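Local atomic coordinates of Cg3027-pa (Drosophila melanogaster, PDB entry 2VHH), a protein that probably hydrolyses N-carbamoyl-beta-alanine and its 2-methyl homologue to beta-amino acids, ammonium and carbon dioxide in pyrimidine breakdown, working as a homooctamer. Residues E91-A96 with C137-E142; F246-A251 with Q361-Y366. All blocks are in the same frame, centred on the assembly; numbering follows the deposited sequence.

How the contacts relate
Contact 1 (91-96 with 137-142) closes along the chain before contact 2 (246-251 with 361-366) opens. They lie on opposite sides of the chain's centre, their centres about 21 and 22 Å from it and about 38 Å from each other; their nearest atoms are about 19 Å apart. Contact 1 belongs to the half of the fold built on the seven-stranded sheet, contact 2 to the edge of the half with the five-stranded sheet. Each sits beside a different neighbouring subunit of the octamer. Both are structural packing, and no residue of either is assigned to the Glu-Lys-Cys catalytic triad used by carbon-nitrogen hydrolases.

Contact 1 of 2, residues E91-A96 with C137-E142; sequences EKQREA and CEFAEE
The carboxylate oxygen OE2 of E141 lies 4.1 Å from NH1 of R94, too far for a salt bridge, and takes a hydrogen bond from OG1 of T148 of helix 147-158. The oxygen stands well out of the guanidinium plane, with the guanidinium and carboxylate planes 63° apart, and no N-H of R94 points at it. The attraction is therefore one of opposite charges, probably strengthened by the burial of E141; the hydrogen bond to T148, not the arginine, is the directional hold on OE2.

R94 reaches over with CG anti to its backbone N (chi1 176°) and then bends at chi3. This brings the edge of the guanidinium up to the backbone O of F139, which lies near its plane but 3.9 Å from NH1, a long approach.

Alongside this, the F139 ring meets the helix edge-on at Q93, its CZ 4.0 Å from CB of that residue. CB of R94 approaches the same ring obliquely, 4.3 Å from CE2 of F139. The Q93 amide is turned almost perpendicular to the ring (79°), and its NE2 donates to A88 O, just ahead of helix 90-110.

The 3-10 turn 137-139 thus plugs F139 against the first turns of helix 90-110, where I90 also touches the F139 side chain. E138 OE1 bonds T67 and Q66 of the second subunit. Beyond the turn, E141 pairs through its backbone with L168 and R170 of strand 162-171, while P147 and T148, at the start of helix 147-158, pack on R94.

Contact 2 of 2, residues F246-A251 with Q361-Y366; sequences FGLNGA and QRVPLY
Apolar contact is carried by L248 and V363, whose methyls CD1 and CG1 meet at 3.9 Å. The two side chains run past each other in opposite directions and meet near their ends, the backbones staying well apart, with CA of L248 9.7 Å from CA of V363. CG of L248 lies anti to its carbonyl carbon (chi1 -67°), which carries the branched end out from the last helical turn.

The second branch of L248 has a polar neighbour. CD2 packs at 3.7 Å against OE1 of Q361, whose chain is extended beyond CG and slides past the leucine in the reverse direction. This is van der Waals packing of a methyl on an amide oxygen. The two branches of L248 thus each meet a different residue of 361-366, CD1 the valine and CD2 the glutamine.

Among the backbone bonds, a Schellman motif with G250 at positive phi (92°) closes helix 240-248 through A251 N to F246 O, 3.2 Å, and G250 N to G247 O, 2.9 Å. R362, the N-cap of helix 363-374, accepts Y366 N on its O at 3.2 Å in the first i to i+4 bond of that helix, and CD2 of L365 sits over one face of its guanidinium.

Hydrogen bonds to the third subunit hold both segments: R362 NH2 reaches G215 O and N198 O of that subunit, Y366 OH its H199, and N249 OD1 its Q381 N. Within its own chain, the contact joins the C-terminal end of helix 240-248 to the first turn of helix 363-374. M244, one turn back, touches both Q361 and V363, while N249 and A251 of 246-251 lean on V221 of strand 221-224.

Contact 1 of 2, residues E91-A96 with C137-E142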
loop_
_atom_site.group_PDB
_atom_site.type_symbol
_atom_site.label_atom_id
_atom_site.label_comp_id
_atom_site.label_asym_id
_atom_site.label_seq_id
_atom_site.Cartn_x
_atom_site.Cartn_y
_atom_site.Cartn_z
ATOM N N GLU C 91 -36.247 -42.468 13.430
ATOM C CA GLU C 91 -36.103 -42.416 14.889
ATOM C C GLU C 91 -35.529 -43.709 15.456
ATOM O O GLU C 91 -34.737 -43.671 16.396
ATOM C CB GLU C 91 -37.427 -42.063 15.570
ATOM C CG GLU C 91 -37.742 -40.559 15.553
ATOM C CD GLU C 91 -39.133 -40.229 16.089
ATOM O OE1 GLU C 91 -39.916 -39.578 15.356
ATOM O OE2 GLU C 91 -39.440 -40.624 17.243
ATOM N N LYS C 92 -35.931 -44.841 14.875
ATOM C CA LYS C 92 -35.415 -46.153 15.256
ATOM C C LYS C 92 -33.942 -46.299 14.865
ATOM O O LYS C 92 -33.140 -46.852 15.624
ATOM C CB LYS C 92 -36.253 -47.271 14.613
ATOM C CG LYS C 92 -37.261 -47.977 15.533
ATOM C CD LYS C 92 -38.513 -47.146 15.801
ATOM C CE LYS C 92 -38.447 -46.465 17.164
ATOM N NZ LYS C 92 -38.533 -47.480 18.260
ATOM N N GLN C 93 -33.604 -45.795 13.676
ATOM C CA GLN C 93 -32.239 -45.832 13.146
ATOM C C GLN C 93 -31.281 -45.098 14.074
ATOM O O GLN C 93 -30.202 -45.591 14.398
ATOM C CB GLN C 93 -32.177 -45.174 11.765
ATOM C CG GLN C 93 -32.893 -45.911 10.649
ATOM C CD GLN C 93 -32.427 -45.474 9.267
ATOM O OE1 GLN C 93 -31.234 -45.424 8.999
ATOM N NE2 GLN C 93 -33.364 -45.177 8.383
ATOM N N ARG C 94 -31.689 -43.901 14.480
ATOM C CA ARG C 94 -30.926 -43.079 15.404
ATOM C C ARG C 94 -30.823 -43.729 16.774
ATOM O O ARG C 94 -29.742 -43.779 17.347
ATOM C CB ARG C 94 -31.550 -41.690 15.514
ATOM C CG ARG C 94 -30.885 -40.775 16.521
ATOM C CD ARG C 94 -31.263 -39.332 16.277
ATOM N NE ARG C 94 -32.643 -38.999 16.629
ATOM C CZ ARG C 94 -33.402 -38.135 15.953
ATOM N NH1 ARG C 94 -32.933 -37.539 14.864
ATOM N NH2 ARG C 94 -34.641 -37.876 16.348
ATOM N N GLU C 95 -31.935 -44.238 17.292
ATOM C CA GLU C 95 -31.941 -44.881 18.602
ATOM C C GLU C 95 -31.023 -46.085 18.695
ATOM O O GLU C 95 -30.403 -46.304 19.727
ATOM C CB GLU C 95 -33.347 -45.304 18.998
ATOM C CG GLU C 95 -34.144 -44.225 19.695
ATOM C CD GLU C 95 -34.895 -44.772 20.892
ATOM O OE1 GLU C 95 -35.485 -45.878 20.763
ATOM O OE2 GLU C 95 -34.876 -44.097 21.959
ATOM N N ALA C 96 -30.957 -46.871 17.623
ATOM C CA ALA C 96 -30.115 -48.059 17.579
ATOM C C ALA C 96 -28.641 -47.673 17.681
ATOM O O ALA C 96 -27.851 -48.345 18.362
ATOM C CB ALA C 96 -30.380 -48.842 16.304
ATOM N N CYS C 137 -33.447 -35.530 5.454
ATOM C CA CYS C 137 -33.310 -34.221 6.081
ATOM C C CYS C 137 -34.002 -34.158 7.436
ATOM O O CYS C 137 -33.688 -33.298 8.245
ATOM C CB CYS C 137 -33.788 -33.116 5.137
ATOM S SG CYS C 137 -32.755 -32.941 3.634
ATOM N N GLU C 138 -34.915 -35.090 7.692
ATOM C CA GLU C 138 -35.559 -35.203 8.995
ATOM C C GLU C 138 -34.605 -35.688 10.094
ATOM O O GLU C 138 -34.978 -35.703 11.273
ATOM C CB GLU C 138 -36.770 -36.121 8.921
ATOM C CG GLU C 138 -37.987 -35.565 8.186
ATOM C CD GLU C 138 -39.151 -36.556 8.200
ATOM O OE1 GLU C 138 -39.459 -37.086 9.290
ATOM O OE2 GLU C 138 -39.751 -36.821 7.131
ATOM N N PHE C 139 -33.387 -36.089 9.705
ATOM C CA PHE C 139 -32.310 -36.429 10.652
ATOM C C PHE C 139 -31.690 -35.194 11.271
ATOM O O PHE C 139 -31.052 -35.265 12.319
ATOM C CB PHE C 139 -31.200 -37.211 9.970
ATOM C CG PHE C 139 -31.347 -38.685 10.080
ATOM C CD1 PHE C 139 -31.796 -39.432 8.997
ATOM C CD2 PHE C 139 -31.037 -39.338 11.264
ATOM C CE1 PHE C 139 -31.936 -40.804 9.096
ATOM C CE2 PHE C 139 -31.169 -40.718 11.369
ATOM C CZ PHE C 139 -31.624 -41.447 10.289
ATOM N N ALA C 140 -31.865 -34.068 10.596
ATOM C CA ALA C 140 -31.364 -32.791 11.067
ATOM C C ALA C 140 -32.067 -32.382 12.343
ATOM O O ALA C 140 -33.284 -32.486 12.449
ATOM C CB ALA C 140 -31.544 -31.732 9.999
ATOM N N GLU C 141 -31.295 -31.916 13.315
ATOM C CA GLU C 141 -31.840 -31.555 14.611
ATOM C C GLU C 141 -31.165 -30.305 15.137
ATOM O O GLU C 141 -30.086 -29.944 14.671
ATOM C CB GLU C 141 -31.660 -32.717 15.591
ATOM C CG GLU C 141 -30.219 -33.179 15.773
ATOM C CD GLU C 141 -30.072 -34.224 16.863
ATOM O OE1 GLU C 141 -30.139 -33.852 18.060
ATOM O OE2 GLU C 141 -29.878 -35.412 16.510
ATOM N N GLU C 142 -31.803 -29.649 16.102
ATOM C CA GLU C 142 -31.248 -28.449 16.724
ATOM C C GLU C 142 -29.930 -28.759 17.433
ATOM O O GLU C 142 -29.820 -29.744 18.153
ATOM C CB GLU C 142 -32.253 -27.825 17.694
ATOM C CG GLU C 142 -33.371 -27.030 17.027
ATOM C CD GLU C 142 -34.077 -26.080 17.992
ATOM O OE1 GLU C 142 -34.741 -26.561 18.933
ATOM O OE2 GLU C 142 -33.977 -24.847 17.807
#

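Contact 2 of 2, residues F246-A251 with Q361-Y366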
loop_
_atom_site.group_PDB
_atom_site.type_symbol
_atom_site.label_atom_id
_atom_site.label_comp_id
_atom_site.label_asym_id
_atom_site.label_seq_id
_atom_site.Cartn_x
_atom_site.Cartn_y
_atom_site.Cartn_z
ATOM N N PHE C 246 -6.820 -23.175 12.911
ATOM C CA PHE C 246 -7.070 -23.710 14.249
ATOM C C PHE C 246 -5.819 -23.611 15.098
ATOM O O PHE C 246 -5.908 -23.319 16.288
ATOM C CB PHE C 246 -7.534 -25.153 14.196
ATOM C CG PHE C 246 -8.893 -25.328 13.601
ATOM C CD1 PHE C 246 -9.077 -26.159 12.503
ATOM C CD2 PHE C 246 -9.994 -24.665 14.138
ATOM C CE1 PHE C 246 -10.331 -26.333 11.950
ATOM C CE2 PHE C 246 -11.249 -24.827 13.592
ATOM C CZ PHE C 246 -11.425 -25.659 12.494
ATOM N N GLY C 247 -4.659 -23.850 14.481
ATOM C CA GLY C 247 -3.369 -23.720 15.162
ATOM C C GLY C 247 -3.088 -22.290 15.581
ATOM O O GLY C 247 -2.674 -22.034 16.702
ATOM N N LEU C 248 -3.327 -21.346 14.678
ATOM C CA LEU C 248 -3.131 -19.936 14.982
ATOM C C LEU C 248 -4.030 -19.465 16.119
ATOM O O LEU C 248 -3.692 -18.534 16.844
ATOM C CB LEU C 248 -3.350 -19.081 13.737
ATOM C CG LEU C 248 -2.339 -19.224 12.599
ATOM C CD1 LEU C 248 -2.545 -18.123 11.564
ATOM C CD2 LEU C 248 -0.905 -19.201 13.104
ATOM N N ASN C 249 -5.174 -20.124 16.267
ATOM C CA ASN C 249 -6.098 -19.852 17.362
ATOM C C ASN C 249 -5.746 -20.575 18.660
ATOM O O ASN C 249 -6.453 -20.431 19.654
ATOM C CB ASN C 249 -7.530 -20.166 16.951
ATOM C CG ASN C 249 -8.122 -19.106 16.055
ATOM O OD1 ASN C 249 -7.842 -17.927 16.206
ATOM N ND2 ASN C 249 -8.963 -19.523 15.127
ATOM N N GLY C 250 -4.656 -21.340 18.646
ATOM C CA GLY C 250 -4.090 -21.909 19.870
ATOM C C GLY C 250 -4.576 -23.293 20.246
ATOM O O GLY C 250 -4.499 -23.689 21.403
ATOM N N ALA C 251 -5.062 -24.044 19.266
ATOM C CA ALA C 251 -5.556 -25.386 19.511
ATOM C C ALA C 251 -4.442 -26.360 19.906
ATOM O O ALA C 251 -3.318 -26.281 19.400
ATOM C CB ALA C 251 -6.277 -25.882 18.291
ATOM N N GLN C 361 6.869 -18.976 10.499
ATOM C CA GLN C 361 5.741 -19.066 9.563
ATOM C C GLN C 361 5.597 -17.906 8.589
ATOM O O GLN C 361 5.097 -18.088 7.486
ATOM C CB GLN C 361 4.424 -19.283 10.291
ATOM C CG GLN C 361 3.993 -20.721 10.333
ATOM C CD GLN C 361 2.784 -20.930 11.213
ATOM O OE1 GLN C 361 2.513 -20.142 12.122
ATOM N NE2 GLN C 361 2.046 -21.989 10.946
ATOM N N ARG C 362 6.025 -16.717 9.000
ATOM C CA ARG C 362 5.942 -15.530 8.149
ATOM C C ARG C 362 4.492 -15.200 7.775
ATOM O O ARG C 362 4.204 -14.811 6.646
ATOM C CB ARG C 362 6.801 -15.701 6.880
ATOM C CG ARG C 362 8.282 -15.865 7.160
ATOM C CD ARG C 362 9.079 -14.810 6.418
ATOM N NE ARG C 362 9.764 -15.375 5.261
ATOM C CZ ARG C 362 10.100 -14.700 4.167
ATOM N NH1 ARG C 362 9.809 -13.411 4.038
ATOM N NH2 ARG C 362 10.729 -15.340 3.193
ATOM N N VAL C 363 3.587 -15.343 8.735
ATOM C CA VAL C 363 2.163 -15.090 8.511
ATOM C C VAL C 363 1.846 -13.747 7.841
ATOM O O VAL C 363 0.962 -13.691 6.993
ATOM C CB VAL C 363 1.303 -15.282 9.804
ATOM C CG1 VAL C 363 0.665 -16.628 9.835
ATOM C CG2 VAL C 363 2.150 -15.090 11.057
ATOM N N PRO C 364 2.550 -12.660 8.210
ATOM C CA PRO C 364 2.256 -11.424 7.483
ATOM C C PRO C 364 2.526 -11.529 5.980
ATOM O O PRO C 364 1.734 -11.019 5.193
ATOM C CB PRO C 364 3.183 -10.394 8.146
ATOM C CG PRO C 364 3.463 -10.950 9.492
ATOM C CD PRO C 364 3.557 -12.432 9.259
ATOM N N LEU C 365 3.620 -12.190 5.592
ATOM C CA LEU C 365 3.914 -12.415 4.171
ATOM C C LEU C 365 2.777 -13.176 3.494
ATOM O O LEU C 365 2.310 -12.794 2.419
ATOM C CB LEU C 365 5.235 -13.173 3.964
ATOM C CG LEU C 365 5.453 -13.860 2.595
ATOM C CD1 LEU C 365 5.724 -12.874 1.473
ATOM C CD2 LEU C 365 6.573 -14.887 2.652
ATOM N N TYR C 366 2.333 -14.253 4.130
ATOM C CA TYR C 366 1.317 -15.104 3.542
ATOM C C TYR C 366 -0.069 -14.486 3.487
ATOM O O TYR C 366 -0.821 -14.742 2.548
ATOM C CB TYR C 366 1.298 -16.461 4.229
ATOM C CG TYR C 366 2.495 -17.251 3.824
ATOM C CD1 TYR C 366 3.644 -17.243 4.596
ATOM C CD2 TYR C 366 2.503 -17.953 2.629
ATOM C CE1 TYR C 366 4.769 -17.942 4.205
ATOM C CE2 TYR C 366 3.613 -18.649 2.226
ATOM C CZ TYR C 366 4.748 -18.640 3.018
ATOM O OH TYR C 366 5.852 -19.342 2.620
#